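Local coordinates for trans-2-enoyl-CoA reductase (Treponema denticola ATCC 35405, PDB 4GGO), which catalyses the NADH-dependent reduction of the carbon-carbon double bond of trans-2-enoyl-CoA thioesters, turning crotonyl-CoA into butyryl-CoA for fatty acid synthesis, at residues Gly175-Pro180 against Val290-Leu295; Lys167-Thr172 against Glu191-Glu196; Leu223-Ile228 against Asn267-Ala272. One frame throughout, in Å; residues are numbered along the deposited sequence.

Interaction 1: residues Gly175-Pro180 against Val290-Leu295; sequences GKTVDP and VIPLYL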
# COMPACT_ATOMS: atom_id res chain seq x y z
N GLY A 175 0.45 7.53 23.74
CA GLY A 175 1.86 7.57 23.45
C GLY A 175 2.30 8.89 22.85
O GLY A 175 1.47 9.72 22.47
N LYS A 176 3.61 9.10 22.78
CA LYS A 176 4.15 10.29 22.15
C LYS A 176 3.87 10.30 20.65
O LYS A 176 3.48 9.28 20.08
CB LYS A 176 5.66 10.39 22.40
CG LYS A 176 6.03 10.64 23.85
CD LYS A 176 7.43 11.24 24.00
CE LYS A 176 8.52 10.18 23.92
NZ LYS A 176 9.86 10.79 24.19
N THR A 177 4.04 11.46 20.03
CA THR A 177 3.94 11.58 18.58
C THR A 177 4.68 12.85 18.17
O THR A 177 5.11 13.62 19.03
CB THR A 177 2.47 11.67 18.09
OG1 THR A 177 2.44 11.60 16.66
CG2 THR A 177 1.83 12.97 18.54
N VAL A 178 4.83 13.06 16.87
CA VAL A 178 5.55 14.23 16.40
C VAL A 178 4.92 14.79 15.13
O VAL A 178 4.48 14.04 14.25
CB VAL A 178 7.06 13.93 16.19
CG1 VAL A 178 7.27 12.94 15.05
CG2 VAL A 178 7.85 15.21 15.95
N ASP A 179 4.84 16.11 15.05
CA ASP A 179 4.40 16.78 13.83
C ASP A 179 5.65 17.07 13.01
O ASP A 179 6.44 17.94 13.37
CB ASP A 179 3.65 18.07 14.16
CG ASP A 179 3.00 18.71 12.95
OD1 ASP A 179 3.68 18.88 11.91
OD2 ASP A 179 1.80 19.04 13.02
N PRO A 180 5.84 16.33 11.91
CA PRO A 180 7.05 16.40 11.08
C PRO A 180 7.25 17.77 10.43
O PRO A 180 8.37 18.08 10.02
CB PRO A 180 6.80 15.34 10.00
CG PRO A 180 5.31 15.22 9.94
CD PRO A 180 4.84 15.40 11.35
N VAL A 290 2.16 7.20 18.68
CA VAL A 290 3.47 6.56 18.51
C VAL A 290 3.95 6.47 17.05
O VAL A 290 5.11 6.77 16.76
CB VAL A 290 3.56 5.17 19.20
CG1 VAL A 290 4.96 4.58 19.04
CG2 VAL A 290 3.20 5.29 20.68
N ILE A 291 3.06 6.07 16.15
CA ILE A 291 3.42 5.80 14.75
C ILE A 291 4.30 6.85 14.03
O ILE A 291 5.32 6.48 13.44
CB ILE A 291 2.18 5.42 13.89
CG1 ILE A 291 1.78 3.97 14.16
CG2 ILE A 291 2.46 5.61 12.41
CD1 ILE A 291 2.86 2.97 13.83
N PRO A 292 3.92 8.14 14.07
CA PRO A 292 4.75 9.12 13.37
C PRO A 292 6.15 9.24 13.96
O PRO A 292 7.12 9.43 13.21
CB PRO A 292 3.99 10.43 13.55
CG PRO A 292 2.58 10.01 13.81
CD PRO A 292 2.71 8.77 14.63
N LEU A 293 6.26 9.14 15.28
CA LEU A 293 7.56 9.21 15.94
C LEU A 293 8.38 7.96 15.66
O LEU A 293 9.59 8.03 15.45
CB LEU A 293 7.39 9.38 17.45
CG LEU A 293 8.68 9.38 18.27
CD1 LEU A 293 9.60 10.51 17.83
CD2 LEU A 293 8.39 9.47 19.76
N TYR A 294 7.71 6.81 15.65
CA TYR A 294 8.36 5.54 15.34
C TYR A 294 8.91 5.53 13.92
O TYR A 294 10.08 5.20 13.70
CB TYR A 294 7.38 4.38 15.53
CG TYR A 294 7.87 3.08 14.94
CD1 TYR A 294 8.93 2.39 15.51
CD2 TYR A 294 7.27 2.53 13.81
CE1 TYR A 294 9.39 1.20 14.98
CE2 TYR A 294 7.72 1.34 13.27
CZ TYR A 294 8.78 0.68 13.86
OH TYR A 294 9.23 -0.51 13.33
N LEU A 295 8.07 5.91 12.96
CA LEU A 295 8.46 5.93 11.55
C LEU A 295 9.61 6.90 11.29
O LEU A 295 10.55 6.56 10.56
CB LEU A 295 7.27 6.30 10.66
CG LEU A 295 6.17 5.24 10.53
CD1 LEU A 295 5.03 5.77 9.69
CD2 LEU A 295 6.73 3.96 9.92
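With OG1 of Thr177 anti to its backbone N (chi1 -172°), the hydroxyl is set against the ring of Pro292, where OG1 lies 3.3 Å from CG and nearly as close to CD. The threonine side chain and the proline ring cross obliquely, and the ring's CB also leans on the carbonyl O of Val178. In Val178 the first torsion (67°) places CG1 between the backbone N and the carbonyl carbon, from where it bears on the helix backbone, 3.8 Å from CA of Leu293. CD2 of Leu293 meets CB of Lys176 at 3.9 Å. These contacts join one strand of the two-stranded antiparallel hairpin 173-178/185-190 to the first turn of helix 291-305, the strand segment and the helix segment running at 65° to one another. Val290, the N-cap residue, fastens the junction: its N donates to Lys176 O over 2.8 Å, bent at the hydrogen although it arrives nearly along the C=O axis. Beside that bond, CG2 of Val290 rests on CA of Gly175, the glycine letting the valine methyl come close to the strand backbone. Beyond the two segments, Tyr374 of helix 371-380 packs on Pro292 and Leu371 on Val178, while Thr177 keeps its backbone pairing with Lys186 on the other strand of the hairpin.

Interaction 2: residues Lys167-Thr172 against Glu191-Glu196; sequences KPFGKT and EPANDE
Lys167 lays its aliphatic chain over the carbonyl of Glu191, with CD 3.1 Å from that O, and a bend at chi3 (-69°) places its CE by CB of Ala193. CD of Pro168 meets the same Glu191 O at 3.4 Å, which leaves this oxygen enclosed by carbon and without a hydrogen-bonding partner. Next to it the backbones are pinned by Ala193 N donating to Pro168 O over 3.0 Å (157° at the hydrogen), an oxygen that CA of Pro192 also approaches. This is the close-packed part of the contact. Toward solvent the fit loosens: Pro192 CD stands 3.8 Å from Thr172 CA, and the Glu191 carboxylate lies alongside Thr172 with OE2 3.5 Å from OG1. A water bridges Gly170 N and Ala193 O, lying in the plane of the Phe169 ring at its edge; Ala193 O itself is near that edge, 3.8 Å from CD1. The ammonium of Lys167 passes on to a salt bridge with Glu197 in helix 195-205, whose N-cap is Asn194. The contact thus closes the base of the hairpin 173-178/185-190, where its strands enter and leave, with Phe169 and Ala193 both resting on Thr248 at the start of helix 248-266.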
# COMPACT_ATOMS: atom_id res chain seq x y z
N LYS A 167 -8.35 1.83 16.99
CA LYS A 167 -8.42 1.99 18.44
C LYS A 167 -8.12 0.68 19.19
O LYS A 167 -8.28 -0.40 18.64
CB LYS A 167 -9.80 2.54 18.84
CG LYS A 167 -10.04 3.98 18.37
CD LYS A 167 -11.29 4.60 18.95
CE LYS A 167 -12.55 3.96 18.41
NZ LYS A 167 -13.73 4.84 18.67
N PRO A 168 -7.66 0.79 20.45
CA PRO A 168 -7.36 -0.40 21.25
C PRO A 168 -8.61 -0.98 21.90
O PRO A 168 -9.71 -0.47 21.69
CB PRO A 168 -6.44 0.15 22.34
CG PRO A 168 -6.93 1.54 22.54
CD PRO A 168 -7.33 2.03 21.18
N PHE A 169 -8.44 -2.04 22.68
CA PHE A 169 -9.53 -2.61 23.46
C PHE A 169 -9.20 -2.52 24.95
O PHE A 169 -8.04 -2.64 25.34
CB PHE A 169 -9.80 -4.06 23.08
CG PHE A 169 -10.40 -4.23 21.71
CD1 PHE A 169 -11.66 -3.74 21.42
CD2 PHE A 169 -9.71 -4.91 20.72
CE1 PHE A 169 -12.21 -3.90 20.16
CE2 PHE A 169 -10.25 -5.08 19.46
CZ PHE A 169 -11.50 -4.57 19.18
N GLY A 170 -10.23 -2.31 25.77
CA GLY A 170 -10.05 -2.26 27.21
C GLY A 170 -9.62 -0.91 27.74
O GLY A 170 -10.41 -0.17 28.31
N LYS A 171 -8.34 -0.58 27.54
CA LYS A 171 -7.79 0.67 28.04
C LYS A 171 -7.43 1.63 26.91
O LYS A 171 -7.21 1.22 25.78
CB LYS A 171 -6.56 0.42 28.90
CG LYS A 171 -6.84 -0.27 30.23
CD LYS A 171 -5.60 -0.31 31.10
CE LYS A 171 -5.87 -0.98 32.43
NZ LYS A 171 -6.94 -0.27 33.19
N THR A 172 -7.38 2.92 27.24
CA THR A 172 -6.96 3.94 26.29
C THR A 172 -5.47 3.79 25.96
O THR A 172 -4.64 3.64 26.86
CB THR A 172 -7.25 5.36 26.81
OG1 THR A 172 -6.56 6.32 26.01
CG2 THR A 172 -6.80 5.51 28.26
N GLU A 191 -9.01 6.14 22.33
CA GLU A 191 -9.94 5.55 23.29
C GLU A 191 -10.27 4.11 22.89
O GLU A 191 -10.22 3.77 21.72
CB GLU A 191 -11.22 6.39 23.37
CG GLU A 191 -10.99 7.86 23.68
CD GLU A 191 -10.76 8.13 25.16
OE1 GLU A 191 -11.48 8.98 25.73
OE2 GLU A 191 -9.86 7.50 25.76
N PRO A 192 -10.62 3.26 23.87
CA PRO A 192 -10.99 1.88 23.56
C PRO A 192 -12.28 1.80 22.74
O PRO A 192 -13.18 2.61 22.94
CB PRO A 192 -11.19 1.25 24.94
CG PRO A 192 -11.46 2.39 25.86
CD PRO A 192 -10.64 3.53 25.32
N ALA A 193 -12.35 0.84 21.83
CA ALA A 193 -13.49 0.73 20.92
C ALA A 193 -14.56 -0.22 21.44
O ALA A 193 -14.30 -1.08 22.29
CB ALA A 193 -13.02 0.28 19.55
N ASN A 194 -15.78 -0.06 20.93
CA ASN A 194 -16.89 -0.93 21.27
C ASN A 194 -17.07 -2.08 20.27
O ASN A 194 -16.34 -2.15 19.27
CB ASN A 194 -18.19 -0.13 21.41
CG ASN A 194 -18.50 0.71 20.18
OD1 ASN A 194 -18.34 0.26 19.05
ND2 ASN A 194 -18.94 1.94 20.41
N ASP A 195 -18.03 -2.95 20.53
CA ASP A 195 -18.26 -4.13 19.70
C ASP A 195 -18.66 -3.78 18.27
O ASP A 195 -18.36 -4.53 17.34
CB ASP A 195 -19.31 -5.05 20.34
CG ASP A 195 -18.74 -5.88 21.47
OD1 ASP A 195 -17.62 -5.59 21.94
OD2 ASP A 195 -19.42 -6.84 21.90
N GLU A 196 -19.34 -2.65 18.09
CA GLU A 196 -19.74 -2.20 16.76
C GLU A 196 -18.54 -1.76 15.93
O GLU A 196 -18.36 -2.21 14.79
CB GLU A 196 -20.76 -1.07 16.84
CG GLU A 196 -22.21 -1.55 16.88
CD GLU A 196 -23.20 -0.46 16.52
OE1 GLU A 196 -22.84 0.73 16.65
OE2 GLU A 196 -24.33 -0.79 16.11
O HOH W 1 -13.04 -1.91 24.66

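Interaction 3: residues Leu223-Ile228 against Asn267-Ala272; sequences LEEGCI and NPSIRA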
# COMPACT_ATOMS: atom_id res chain seq x y z
N LEU A 223 -8.75 -17.97 -13.10
CA LEU A 223 -7.54 -18.20 -12.31
C LEU A 223 -6.69 -19.30 -12.94
O LEU A 223 -7.16 -20.41 -13.15
CB LEU A 223 -7.90 -18.59 -10.87
CG LEU A 223 -8.78 -17.62 -10.09
CD1 LEU A 223 -8.90 -18.07 -8.64
CD2 LEU A 223 -8.25 -16.21 -10.18
N GLU A 224 -5.44 -18.97 -13.24
CA GLU A 224 -4.50 -19.96 -13.74
C GLU A 224 -4.12 -20.90 -12.60
O GLU A 224 -4.11 -20.50 -11.44
CB GLU A 224 -3.24 -19.28 -14.29
CG GLU A 224 -2.27 -20.22 -14.98
CD GLU A 224 -2.91 -20.97 -16.13
OE1 GLU A 224 -3.01 -20.40 -17.24
OE2 GLU A 224 -3.32 -22.14 -15.93
N GLU A 225 -3.84 -22.16 -12.94
CA GLU A 225 -3.41 -23.14 -11.95
C GLU A 225 -2.18 -22.65 -11.22
O GLU A 225 -1.18 -22.28 -11.84
CB GLU A 225 -3.11 -24.48 -12.64
CG GLU A 225 -2.76 -25.61 -11.69
CD GLU A 225 -3.98 -26.26 -11.06
OE1 GLU A 225 -5.11 -25.95 -11.49
OE2 GLU A 225 -3.80 -27.07 -10.13
N GLY A 226 -2.25 -22.62 -9.89
CA GLY A 226 -1.14 -22.16 -9.07
C GLY A 226 -1.08 -20.65 -8.94
O GLY A 226 -0.03 -20.10 -8.61
N CYS A 227 -2.21 -19.99 -9.18
CA CYS A 227 -2.28 -18.54 -9.10
C CYS A 227 -1.91 -18.03 -7.71
O CYS A 227 -2.38 -18.55 -6.70
CB CYS A 227 -3.69 -18.05 -9.47
SG CYS A 227 -3.89 -16.26 -9.46
N ILE A 228 -1.06 -17.01 -7.67
CA ILE A 228 -0.67 -16.39 -6.41
C ILE A 228 -1.59 -15.22 -6.10
O ILE A 228 -1.83 -14.37 -6.95
CB ILE A 228 0.78 -15.86 -6.48
CG1 ILE A 228 1.76 -17.01 -6.73
CG2 ILE A 228 1.13 -15.12 -5.20
CD1 ILE A 228 3.20 -16.56 -6.86
N ASN A 267 -9.33 -23.98 -2.38
CA ASN A 267 -8.73 -23.97 -3.71
C ASN A 267 -7.33 -24.59 -3.68
O ASN A 267 -6.34 -23.87 -3.53
CB ASN A 267 -8.65 -22.55 -4.28
CG ASN A 267 -9.94 -21.77 -4.13
OD1 ASN A 267 -10.57 -21.79 -3.08
ND2 ASN A 267 -10.33 -21.06 -5.18
N PRO A 268 -7.24 -25.92 -3.82
CA PRO A 268 -5.94 -26.60 -3.82
C PRO A 268 -5.05 -26.16 -4.99
O PRO A 268 -3.86 -26.46 -5.00
CB PRO A 268 -6.32 -28.07 -3.98
CG PRO A 268 -7.70 -28.16 -3.42
CD PRO A 268 -8.36 -26.87 -3.81
N SER A 269 -5.64 -25.46 -5.96
CA SER A 269 -4.91 -24.99 -7.12
C SER A 269 -4.48 -23.53 -6.97
O SER A 269 -4.17 -22.87 -7.96
CB SER A 269 -5.78 -25.14 -8.37
OG SER A 269 -6.95 -24.34 -8.28
N ILE A 270 -4.47 -23.04 -5.74
CA ILE A 270 -4.13 -21.64 -5.49
C ILE A 270 -3.07 -21.49 -4.40
O ILE A 270 -2.85 -22.39 -3.59
CB ILE A 270 -5.39 -20.82 -5.12
CG1 ILE A 270 -5.32 -19.42 -5.75
CG2 ILE A 270 -5.57 -20.73 -3.61
CD1 ILE A 270 -6.58 -18.61 -5.57
N ARG A 271 -2.40 -20.34 -4.40
CA ARG A 271 -1.40 -20.03 -3.38
C ARG A 271 -1.68 -18.65 -2.78
O ARG A 271 -1.26 -17.63 -3.32
CB ARG A 271 0.01 -20.08 -3.97
CG ARG A 271 0.47 -21.49 -4.33
CD ARG A 271 1.87 -21.50 -4.92
NE ARG A 271 1.91 -20.85 -6.23
CZ ARG A 271 3.02 -20.73 -6.97
NH1 ARG A 271 4.17 -21.20 -6.52
NH2 ARG A 271 2.96 -20.13 -8.15
N ALA A 272 -2.39 -18.64 -1.66
CA ALA A 272 -2.79 -17.40 -1.00
C ALA A 272 -1.90 -17.10 0.20
O ALA A 272 -1.60 -17.98 1.00
CB ALA A 272 -4.24 -17.47 -0.58
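Arg271 grips the carbonyl of Gly226 side-on, with NH2 3.0 Å and NE 3.2 Å from the one oxygen. NH2 approaches in the carbonyl plane, whereas NE sits above it. The arginine chain is extended at chi2 and bends at chi3 (-68°), which turns NE toward Gly226 O; the oxygen then lies close to the guanidinium plane, so both N-H groups can share it. Over one face of the same group comes Ile228, whose CD1 covers the guanidinium and whose CG1 touches NH2 at 3.6 Å. Ile270 has an unusual first torsion (-142°), away from any staggered position, and its CG1 presses on Cys227 O at 3.2 Å. CD1 of Ile270 meets CD1 of Leu223 at 3.9 Å. Glu225 bends at chi2, which swings CD toward Ser269; both carboxylate oxygens then lie 3.3 Å from Ser269 CB. Between the backbones, Gly226 N donates to Ser269 O (2.7 Å) and Arg271 N to Cys227 O. Gly226, with positive phi, sits in a type II turn from Glu224 to Cys227. Ile270 also touches Ile214 of helix 208-219 and Asn264 of helix 248-266, while strand 141-146 adjoins Ile228. Here strands 227-233 and 270-276 begin their parallel pairing, linked by the helical crossover of the NAD-binding Rossmann fold.

How the interactions relate
Interactions 1 and 2 both involve the hairpin 173-178/185-190: interaction 1 sets its first strand on helix 291-305, while interaction 2 ties its two ends together. Their centres lie about 20 Å apart and their segments alternate along the chain. Interaction 3 is about 40 Å from interaction 1 by centres, across the middle of the molecule, and joins neighbouring strands of the central parallel sheet. Interactions 1 and 3 are partly buried and interaction 2 lies at the surface; none is a fully buried core contact. The chemistry follows the place. Interaction 1 combines one backbone bond with apolar packing; interaction 2 also has one, with proline and lysine-chain packing and a water bridge; interaction 3 adds an arginine grip to sheet bonds.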